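Local structure of aminotransferase, class III (Thermomicrobium roseum, 6IO1) at residues V86-G91 and T323-P328; G294-G299 and P328-V333. The protein catalyses (S)-enantioselective transamination as a thermostable omega-transaminase of the class-III, pyridoxal phosphate-dependent family. All coordinates share one frame; numbering follows the deposited sequence.

How the contacts relate
Both contacts are buried and both abut the second subunit, yet they use different chemistry. Contact 1 joins two irregular segments, 86-91 and 323-328, through a hydroxyl-to-carbonyl hydrogen bond, two bridging waters and some apolar packing. Contact 2 packs the loop 294-299 against the N-terminal end of helix 328-344 with apolar side chains. P328 belongs to both: its ring meets V86 in contact 1, and it opens the helix whose A330 and V333 serve contact 2. The centres lie about 13 Å apart, and the two touch where G326 C lies 3.8 Å from C331 SG. Contact 2 lies nearer the centre of the chain, about 17 Å against about 24 Å for contact 1, and nearer the cofactor.

Contact 1 (V86-G91 and T323-P328); sequences VPTFFG and TYSGHP
T88 and S325 centre a buried, largely polar loop-to-loop contact, joined in good part by water, between the segment that follows helix 70-82 and the one that leads into helix 328-344. The T88 hydroxyl, set between its backbone N and carbonyl carbon (chi1 53°), donates a hydrogen bond to the backbone carbonyl of S325, OG1 to O 2.7 Å, from well above the carbonyl plane. Water 2 donates to that same oxygen and to T323 O while accepting from T88 N, so S325 O is gripped twice. Water 1 donates to V86 O and G326 O, two carbonyls 4.2 Å apart. The type II turn Y324-H327 places G326 at positive phi, its CA 3.9 Å from T88 CG2. The P328 ring packs on V86, CG 4.0 Å from V86 CB and 3.4 Å from V86 N, and F89 CZ packs on T323 CA at 4.1 Å. Within the chain, S325 OG bonds to F117 O in strand 112-118 and G326 O to T97 OG1 in helix 95-107. T323 OG1 reaches K289, a cofactor-pocket residue of the second subunit, while H327 ND1, at the N-cap of helix 328-344, makes weak hydrogen bonds with V329 N and A330 N.

Contact 2 (G294-G299 and P328-V333); sequences GYVPLG and PVACAV
V296 and A330 meet at the middle of a buried apolar contact, a loop laid against the start of a helix. The backbones come close, V296 CA to A330 CA 5.3 Å, because the helix offers only a methyl here. That methyl is the bump: A330 CB enters a hollow walled by V296 CG1 and the carbonyl O of P297, each at 3.6 Å, with L298 CB on a further side at 4.0 Å. V296 splits its two branches over the helix. CG1, anti to the backbone N (chi1 -179°), lies against A330, while CG2 runs to V333 CG2 at 3.7 Å, the two valines crossing obliquely. V333 CG1 meets Y295 CB at 3.9 Å; the Y295 ring then leads away, and its OH hydrogen-bonds with G66 O and R69 N. In this fold-type I pyridoxal phosphate enzyme the loop enters strand 299-304, the antiparallel member next to strand 112-118 in the seven-stranded mixed sheet of the large domain, and the P297 side chain comes within about 8 Å of a bound pyridoxamine phosphate. Next to V296 around the same methyl, L298 extends CG anti to its backbone N (chi1 -177°) and rests CD2 on A330 O at 3.6 Å. L298 also packs on L100 of helix 95-107, where C331 lies too, while V333 touches A76 of helix 70-82. G294 O accepts a bond from H327 NE2 of the second subunit.

Contact 1 (V86-G91 and T323-P328)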
loop_
_atom_site.group_PDB
_atom_site.type_symbol
_atom_site.label_atom_id
_atom_site.label_comp_id
_atom_site.label_asym_id
_atom_site.label_seq_id
_atom_site.Cartn_x
_atom_site.Cartn_y
_atom_site.Cartn_z
ATOM N N VAL B 86 13.931 -3.905 -7.939
ATOM C CA VAL B 86 13.999 -3.307 -9.267
ATOM C C VAL B 86 12.637 -2.664 -9.485
ATOM O O VAL B 86 11.610 -3.347 -9.361
ATOM C CB VAL B 86 14.315 -4.343 -10.356
ATOM C CG1 VAL B 86 14.191 -3.713 -11.734
ATOM C CG2 VAL B 86 15.702 -4.920 -10.159
ATOM N N PRO B 87 12.566 -1.376 -9.792
ATOM C CA PRO B 87 11.258 -0.750 -9.981
ATOM C C PRO B 87 10.624 -1.207 -11.282
ATOM O O PRO B 87 11.296 -1.645 -12.219
ATOM C CB PRO B 87 11.569 0.754 -10.016
ATOM C CG PRO B 87 13.046 0.885 -9.740
ATOM C CD PRO B 87 13.669 -0.436 -10.042
ATOM N N THR B 88 9.300 -1.121 -11.320
ATOM C CA THR B 88 8.561 -1.296 -12.557
ATOM C C THR B 88 8.237 0.043 -13.200
ATOM O O THR B 88 7.605 0.078 -14.261
ATOM C CB THR B 88 7.282 -2.102 -12.312
ATOM O OG1 THR B 88 6.531 -1.506 -11.249
ATOM C CG2 THR B 88 7.633 -3.536 -11.933
ATOM N N PHE B 89 8.666 1.136 -12.576
ATOM C CA PHE B 89 8.529 2.470 -13.133
ATOM C C PHE B 89 9.451 2.636 -14.336
ATOM O O PHE B 89 10.435 1.909 -14.506
ATOM C CB PHE B 89 8.886 3.532 -12.089
ATOM C CG PHE B 89 7.839 3.746 -11.025
ATOM C CD1 PHE B 89 7.127 2.685 -10.491
ATOM C CD2 PHE B 89 7.594 5.021 -10.539
ATOM C CE1 PHE B 89 6.177 2.896 -9.508
ATOM C CE2 PHE B 89 6.646 5.236 -9.559
ATOM C CZ PHE B 89 5.937 4.173 -9.041
ATOM N N PHE B 90 9.119 3.617 -15.177
ATOM C CA PHE B 90 9.997 4.078 -16.255
ATOM C C PHE B 90 10.413 2.945 -17.190
ATOM O O PHE B 90 11.527 2.942 -17.721
ATOM C CB PHE B 90 11.237 4.782 -15.692
ATOM C CG PHE B 90 10.980 5.534 -14.415
ATOM C CD1 PHE B 90 9.939 6.445 -14.325
ATOM C CD2 PHE B 90 11.778 5.325 -13.303
ATOM C CE1 PHE B 90 9.700 7.131 -13.150
ATOM C CE2 PHE B 90 11.544 6.012 -12.126
ATOM C CZ PHE B 90 10.503 6.914 -12.049
ATOM N N GLY B 91 9.530 1.971 -17.395
ATOM C CA GLY B 91 9.844 0.873 -18.285
ATOM C C GLY B 91 10.828 -0.138 -17.744
ATOM O O GLY B 91 11.346 -0.947 -18.516
ATOM N N THR B 323 5.208 2.782 -5.256
ATOM C CA THR B 323 6.659 2.620 -5.335
ATOM C C THR B 323 7.065 1.155 -5.460
ATOM O O THR B 323 7.939 0.813 -6.265
ATOM C CB THR B 323 7.321 3.251 -4.110
ATOM O OG1 THR B 323 7.182 4.677 -4.170
ATOM C CG2 THR B 323 8.799 2.890 -4.052
ATOM N N TYR B 324 6.434 0.274 -4.688
ATOM C CA TYR B 324 6.842 -1.121 -4.615
ATOM C C TYR B 324 6.084 -2.014 -5.589
ATOM O O TYR B 324 6.044 -3.235 -5.395
ATOM C CB TYR B 324 6.701 -1.624 -3.178
ATOM C CG TYR B 324 7.806 -1.091 -2.299
ATOM C CD1 TYR B 324 9.136 -1.279 -2.648
ATOM C CD2 TYR B 324 7.525 -0.371 -1.146
ATOM C CE1 TYR B 324 10.157 -0.787 -1.865
ATOM C CE2 TYR B 324 8.542 0.127 -0.353
ATOM C CZ TYR B 324 9.856 -0.085 -0.719
ATOM O OH TYR B 324 10.878 0.403 0.059
ATOM N N SER B 325 5.472 -1.429 -6.616
ATOM C CA SER B 325 4.771 -2.202 -7.632
ATOM C C SER B 325 5.718 -3.193 -8.297
ATOM O O SER B 325 6.751 -2.803 -8.851
ATOM C CB SER B 325 4.174 -1.258 -8.675
ATOM O OG SER B 325 3.813 -1.960 -9.851
ATOM N N GLY B 326 5.367 -4.476 -8.243
ATOM C CA GLY B 326 6.183 -5.490 -8.881
ATOM C C GLY B 326 7.474 -5.805 -8.162
ATOM O O GLY B 326 8.478 -6.105 -8.815
ATOM N N HIS B 327 7.480 -5.721 -6.834
ATOM C CA HIS B 327 8.683 -5.975 -6.056
ATOM C C HIS B 327 9.248 -7.356 -6.392
ATOM O O HIS B 327 8.522 -8.355 -6.299
ATOM C CB HIS B 327 8.372 -5.874 -4.563
ATOM C CG HIS B 327 9.588 -5.818 -3.694
ATOM N ND1 HIS B 327 10.263 -6.949 -3.289
ATOM C CD2 HIS B 327 10.251 -4.768 -3.154
ATOM C CE1 HIS B 327 11.289 -6.597 -2.536
ATOM N NE2 HIS B 327 11.305 -5.281 -2.437
ATOM N N PRO B 328 10.522 -7.451 -6.790
ATOM C CA PRO B 328 11.055 -8.751 -7.241
ATOM C C PRO B 328 10.977 -9.850 -6.194
ATOM O O PRO B 328 10.661 -10.997 -6.535
ATOM C CB PRO B 328 12.510 -8.417 -7.605
ATOM C CG PRO B 328 12.493 -6.956 -7.917
ATOM C CD PRO B 328 11.496 -6.361 -6.967
HETATM O O HOH W 1 10.539 -5.485 -10.836
HETATM O O HOH W 2 8.057 -0.249 -8.804
#

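Contact 2 (G294-G299 and P328-V333)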
loop_
_atom_site.group_PDB
_atom_site.type_symbol
_atom_site.label_atom_id
_atom_site.label_comp_id
_atom_site.label_asym_id
_atom_site.label_seq_id
_atom_site.Cartn_x
_atom_site.Cartn_y
_atom_site.Cartn_z
ATOM N N GLY B 294 0.735 -14.414 2.282
ATOM C CA GLY B 294 1.115 -13.441 3.281
ATOM C C GLY B 294 2.588 -13.409 3.614
ATOM O O GLY B 294 2.988 -12.636 4.495
ATOM N N TYR B 295 3.411 -14.216 2.941
ATOM C CA TYR B 295 4.835 -14.259 3.261
ATOM C C TYR B 295 5.532 -12.946 2.917
ATOM O O TYR B 295 6.459 -12.530 3.621
ATOM C CB TYR B 295 5.495 -15.438 2.544
ATOM C CG TYR B 295 5.263 -16.768 3.233
ATOM C CD1 TYR B 295 3.976 -17.255 3.428
ATOM C CD2 TYR B 295 6.327 -17.536 3.688
ATOM C CE1 TYR B 295 3.756 -18.466 4.060
ATOM C CE2 TYR B 295 6.117 -18.747 4.322
ATOM C CZ TYR B 295 4.830 -19.207 4.504
ATOM O OH TYR B 295 4.616 -20.412 5.132
ATOM N N VAL B 296 5.115 -12.289 1.837
ATOM C CA VAL B 296 5.634 -10.972 1.461
ATOM C C VAL B 296 4.455 -10.130 0.982
ATOM O O VAL B 296 3.573 -10.654 0.284
ATOM C CB VAL B 296 6.722 -11.075 0.376
ATOM C CG1 VAL B 296 7.255 -9.696 0.015
ATOM C CG2 VAL B 296 7.869 -11.970 0.825
ATOM N N PRO B 297 4.376 -8.847 1.341
ATOM C CA PRO B 297 3.257 -8.013 0.868
ATOM C C PRO B 297 3.220 -7.938 -0.650
ATOM O O PRO B 297 4.179 -7.507 -1.294
ATOM C CB PRO B 297 3.551 -6.647 1.496
ATOM C CG PRO B 297 4.338 -6.964 2.716
ATOM C CD PRO B 297 5.191 -8.147 2.349
ATOM N N LEU B 298 2.097 -8.368 -1.221
ATOM C CA LEU B 298 1.910 -8.328 -2.663
ATOM C C LEU B 298 0.427 -8.227 -2.986
ATOM O O LEU B 298 -0.411 -8.820 -2.303
ATOM C CB LEU B 298 2.514 -9.561 -3.345
ATOM C CG LEU B 298 2.437 -9.580 -4.874
ATOM C CD1 LEU B 298 3.055 -8.322 -5.461
ATOM C CD2 LEU B 298 3.109 -10.814 -5.436
ATOM N N GLY B 299 0.120 -7.465 -4.032
ATOM C CA GLY B 299 -1.223 -7.306 -4.542
ATOM C C GLY B 299 -1.121 -7.042 -6.027
ATOM O O GLY B 299 -0.025 -6.935 -6.578
ATOM N N PRO B 328 10.522 -7.451 -6.790
ATOM C CA PRO B 328 11.055 -8.751 -7.241
ATOM C C PRO B 328 10.977 -9.850 -6.194
ATOM O O PRO B 328 10.661 -10.997 -6.535
ATOM C CB PRO B 328 12.510 -8.417 -7.605
ATOM C CG PRO B 328 12.493 -6.956 -7.917
ATOM C CD PRO B 328 11.496 -6.361 -6.967
ATOM N N VAL B 329 11.255 -9.535 -4.928
ATOM C CA VAL B 329 11.187 -10.552 -3.885
ATOM C C VAL B 329 9.752 -11.031 -3.705
ATOM O O VAL B 329 9.492 -12.238 -3.593
ATOM C CB VAL B 329 11.772 -10.004 -2.572
ATOM C CG1 VAL B 329 11.783 -11.082 -1.498
ATOM C CG2 VAL B 329 13.168 -9.457 -2.814
ATOM N N ALA B 330 8.801 -10.095 -3.681
ATOM C CA ALA B 330 7.396 -10.462 -3.554
ATOM C C ALA B 330 6.951 -11.337 -4.717
ATOM O O ALA B 330 6.254 -12.337 -4.518
ATOM C CB ALA B 330 6.528 -9.206 -3.466
ATOM N N CYS B 331 7.348 -10.979 -5.940
ATOM C CA CYS B 331 6.944 -11.754 -7.110
ATOM C C CYS B 331 7.573 -13.146 -7.113
ATOM O O CYS B 331 6.919 -14.122 -7.493
ATOM C CB CYS B 331 7.300 -10.991 -8.385
ATOM S SG CYS B 331 6.376 -9.451 -8.591
ATOM N N ALA B 332 8.843 -13.257 -6.714
ATOM C CA ALA B 332 9.472 -14.574 -6.635
ATOM C C ALA B 332 8.786 -15.452 -5.594
ATOM O O ALA B 332 8.517 -16.640 -5.840
ATOM C CB ALA B 332 10.961 -14.427 -6.319
ATOM N N VAL B 333 8.496 -14.883 -4.420
ATOM C CA VAL B 333 7.777 -15.631 -3.393
ATOM C C VAL B 333 6.398 -16.028 -3.901
ATOM O O VAL B 333 5.907 -17.124 -3.611
ATOM C CB VAL B 333 7.697 -14.810 -2.092
ATOM C CG1 VAL B 333 6.732 -15.453 -1.108
ATOM C CG2 VAL B 333 9.077 -14.672 -1.470
#